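Local coordinates for protein glycosyl hydrolase, family 38 (Enterococcus faecalis, PDB 5KBP) that probably hydrolyses alpha-mannosidic linkages in carbohydrates, as a metal-binding alpha-mannosidase of glycoside hydrolase family 38, at residues Y414-V419 / A796-I801. Sequence-based numbering, arbitrary orientation.
Sequences YQKTEV and AYSAQI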
ATOM      1  N   TYR A 414      27.545  18.482 -10.832  1.00 47.63           N
ATOM      2  CA  TYR A 414      28.120  18.538 -12.167  1.00 47.45           C
ATOM      3  C   TYR A 414      27.652  19.791 -12.892  1.00 56.28           C
ATOM      4  O   TYR A 414      26.580  20.332 -12.604  1.00 53.87           O
ATOM      5  CB  TYR A 414      27.735  17.305 -12.989  1.00 44.47           C
ATOM      6  CG  TYR A 414      27.770  16.015 -12.206  1.00 52.67           C
ATOM      7  CD1 TYR A 414      28.968  15.360 -11.962  1.00 54.03           C
ATOM      8  CD2 TYR A 414      26.601  15.453 -11.707  1.00 50.85           C
ATOM      9  CE1 TYR A 414      29.004  14.180 -11.245  1.00 55.62           C
ATOM     10  CE2 TYR A 414      26.628  14.272 -10.988  1.00 44.46           C
ATOM     11  CZ  TYR A 414      27.832  13.639 -10.761  1.00 50.89           C
ATOM     12  OH  TYR A 414      27.866  12.463 -10.045  1.00 47.99           O
ATOM     13  N   GLN A 415      28.471  20.252 -13.833  1.00 56.44           N
ATOM     14  CA  GLN A 415      28.037  21.294 -14.752  1.00 62.32           C
ATOM     15  C   GLN A 415      26.886  20.765 -15.592  1.00 65.80           C
ATOM     16  O   GLN A 415      27.053  19.806 -16.353  1.00 66.98           O
ATOM     17  CB  GLN A 415      29.195  21.729 -15.648  1.00 66.65           C
ATOM     18  CG  GLN A 415      30.450  22.120 -14.890  1.00 79.66           C
ATOM     19  CD  GLN A 415      30.794  23.585 -15.053  1.00 90.23           C
ATOM     20  OE1 GLN A 415      30.767  24.121 -16.162  1.00 97.51           O
ATOM     21  NE2 GLN A 415      31.117  24.243 -13.947  1.00 83.80           N
ATOM     22  N   LYS A 416      25.714  21.373 -15.449  1.00 65.01           N
ATOM     23  CA  LYS A 416      24.503  20.864 -16.071  1.00 66.23           C
ATOM     24  C   LYS A 416      24.129  21.710 -17.280  1.00 64.79           C
ATOM     25  O   LYS A 416      24.064  22.941 -17.191  1.00 66.58           O
ATOM     26  CB  LYS A 416      23.345  20.829 -15.073  1.00 71.33           C
ATOM     27  CG  LYS A 416      22.441  19.639 -15.296  1.00 71.54           C
ATOM     28  CD  LYS A 416      21.138  19.746 -14.549  1.00 69.73           C
ATOM     29  CE  LYS A 416      20.248  18.584 -14.926  1.00 70.38           C
ATOM     30  NZ  LYS A 416      20.287  18.309 -16.388  1.00 66.26           N
ATOM     31  N   THR A 417      23.885  21.040 -18.403  1.00 56.40           N
ATOM     32  CA  THR A 417      23.448  21.671 -19.641  1.00 56.29           C
ATOM     33  C   THR A 417      22.130  21.037 -20.056  1.00 65.66           C
ATOM     34  O   THR A 417      22.054  19.814 -20.223  1.00 71.44           O
ATOM     35  CB  THR A 417      24.495  21.505 -20.742  1.00 56.04           C
ATOM     36  OG1 THR A 417      25.697  22.192 -20.368  1.00 59.39           O
ATOM     37  CG2 THR A 417      23.975  22.070 -22.048  1.00 70.73           C
ATOM     38  N   GLU A 418      21.099  21.861 -20.227  1.00 64.76           N
ATOM     39  CA  GLU A 418      19.760  21.338 -20.459  1.00 72.87           C
ATOM     40  C   GLU A 418      18.861  22.449 -20.981  1.00 70.87           C
ATOM     41  O   GLU A 418      18.960  23.593 -20.533  1.00 79.18           O
ATOM     42  CB  GLU A 418      19.181  20.745 -19.166  1.00 86.08           C
ATOM     43  CG  GLU A 418      17.703  20.403 -19.214  1.00100.18           C
ATOM     44  CD  GLU A 418      17.229  19.718 -17.948  1.00112.72           C
ATOM     45  OE1 GLU A 418      18.005  18.923 -17.378  1.00116.20           O
ATOM     46  OE2 GLU A 418      16.084  19.979 -17.520  1.00117.80           O
ATOM     47  N   VAL A 419      17.996  22.103 -21.931  1.00 57.20           N
ATOM     48  CA  VAL A 419      16.927  22.990 -22.377  1.00 57.15           C
ATOM     49  C   VAL A 419      15.762  22.809 -21.411  1.00 62.59           C
ATOM     50  O   VAL A 419      15.067  21.790 -21.443  1.00 62.47           O
ATOM     51  CB  VAL A 419      16.512  22.693 -23.821  1.00 59.75           C
ATOM     52  CG1 VAL A 419      15.305  23.533 -24.207  1.00 65.43           C
ATOM     53  CG2 VAL A 419      17.672  22.962 -24.767  1.00 44.86           C
ATOM     54  N   ALA A 796      26.006  11.384 -17.425  1.00 55.34           N
ATOM     55  CA  ALA A 796      25.043  10.302 -17.252  1.00 53.01           C
ATOM     56  C   ALA A 796      24.405  10.359 -15.871  1.00 56.88           C
ATOM     57  O   ALA A 796      23.194  10.147 -15.729  1.00 54.09           O
ATOM     58  CB  ALA A 796      25.720   8.951 -17.479  1.00 56.57           C
ATOM     59  N   TYR A 797      25.204  10.643 -14.837  1.00 52.16           N
ATOM     60  CA  TYR A 797      24.639  10.910 -13.519  1.00 50.88           C
ATOM     61  C   TYR A 797      23.761  12.152 -13.546  1.00 56.58           C
ATOM     62  O   TYR A 797      22.710  12.198 -12.896  1.00 58.45           O
ATOM     63  CB  TYR A 797      25.756  11.086 -12.489  1.00 53.32           C
ATOM     64  CG  TYR A 797      26.616   9.865 -12.261  1.00 56.38           C
ATOM     65  CD1 TYR A 797      26.059   8.596 -12.194  1.00 57.52           C
ATOM     66  CD2 TYR A 797      27.990   9.986 -12.104  1.00 53.74           C
ATOM     67  CE1 TYR A 797      26.850   7.480 -11.981  1.00 48.40           C
ATOM     68  CE2 TYR A 797      28.787   8.879 -11.892  1.00 52.71           C
ATOM     69  CZ  TYR A 797      28.213   7.628 -11.830  1.00 47.91           C
ATOM     70  OH  TYR A 797      29.004   6.523 -11.619  1.00 48.36           O
ATOM     71  N   SER A 798      24.181  13.174 -14.298  1.00 59.48           N
ATOM     72  CA  SER A 798      23.463  14.442 -14.310  1.00 59.90           C
ATOM     73  C   SER A 798      22.114  14.327 -15.010  1.00 59.67           C
ATOM     74  O   SER A 798      21.195  15.096 -14.706  1.00 66.13           O
ATOM     75  CB  SER A 798      24.319  15.516 -14.980  1.00 63.41           C
ATOM     76  OG  SER A 798      23.690  16.781 -14.917  1.00 74.84           O
ATOM     77  N   ALA A 799      21.975  13.381 -15.943  1.00 57.20           N
ATOM     78  CA  ALA A 799      20.715  13.239 -16.665  1.00 58.97           C
ATOM     79  C   ALA A 799      19.600  12.716 -15.767  1.00 66.67           C
ATOM     80  O   ALA A 799      18.420  12.981 -16.028  1.00 70.79           O
ATOM     81  CB  ALA A 799      20.903  12.319 -17.872  1.00 57.53           C
ATOM     82  N   GLN A 800      19.947  11.975 -14.713  1.00 64.88           N
ATOM     83  CA  GLN A 800      18.953  11.460 -13.779  1.00 63.95           C
ATOM     84  C   GLN A 800      18.483  12.501 -12.772  1.00 60.63           C
ATOM     85  O   GLN A 800      17.537  12.229 -12.022  1.00 63.92           O
ATOM     86  CB  GLN A 800      19.510  10.249 -13.027  1.00 65.44           C
ATOM     87  CG  GLN A 800      19.620   8.984 -13.854  1.00 66.21           C
ATOM     88  CD  GLN A 800      19.940   7.767 -13.007  1.00 69.87           C
ATOM     89  OE1 GLN A 800      20.197   7.883 -11.809  1.00 79.77           O
ATOM     90  NE2 GLN A 800      19.917   6.591 -13.625  1.00 64.99           N
ATOM     91  N   ILE A 801      19.107  13.673 -12.733  1.00 55.10           N
ATOM     92  CA  ILE A 801      18.788  14.689 -11.734  1.00 52.99           C
ATOM     93  C   ILE A 801      18.153  15.889 -12.425  1.00 57.62           C
ATOM     94  O   ILE A 801      18.870  16.730 -12.980  1.00 62.06           O
ATOM     95  CB  ILE A 801      20.044  15.104 -10.951  1.00 50.11           C
ATOM     96  CG1 ILE A 801      20.759  13.868 -10.400  1.00 55.06           C
ATOM     97  CG2 ILE A 801      19.680  16.061  -9.827  1.00 51.84           C
ATOM     98  CD1 ILE A 801      22.089  14.169  -9.747  1.00 62.75           C
TER
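The ring of Y414 lies against Y797 and S798 in the C-terminal part of helix 789-799, its outer atoms meeting Y797 and CD2 meeting S798. CE2 of Y414 packs 3.6 Å from CB of Y797, and the phenol oxygen OH of Y414 approaches CD2 of Y797 to 3.2 Å, one tyrosine obliquely across the other. Closer to the backbone, CD2 of Y414 touches CB of S798 at 4.0 Å. Small S798 suits this position, since the ring and the chain of K416 both come close to it. Its OG stands anti to the backbone N (chi1 -176°) and lies 3.1 Å from CG of K416. Lysine suits its own place because a long aliphatic chain can run alongside S798 toward the carbonyl O of I801, which CE of K416 approaches to 3.0 Å. No hydrogen bond joins the two segments, which meet through van der Waals packing and close carbon-oxygen approaches.

The lysine and the two phenols find their polar partners away from this interface. NZ of K416, turned aside by a bend at chi4 (-42°), forms a salt bridge with OE1 of E418, two residues along the same strand, at 2.6 Å; the paired charges should ease the burial of the lysine. Tyrosine serves at 414 and 797 by joining an apolar ring to a hydroxyl: OH of Y414 bonds to the backbone N of W831, and OH of Y797 to OD1 of D690. Backbone hydrogen bonds pair K416 with M499 and E418 with V496. The contact thus joins helix 789-799 to strand 416-430, an outer strand of a three-stranded antiparallel sheet in family 38 C-terminal domain 1, while apolar I801 suits packing on helix 304-332 at N319 and I320.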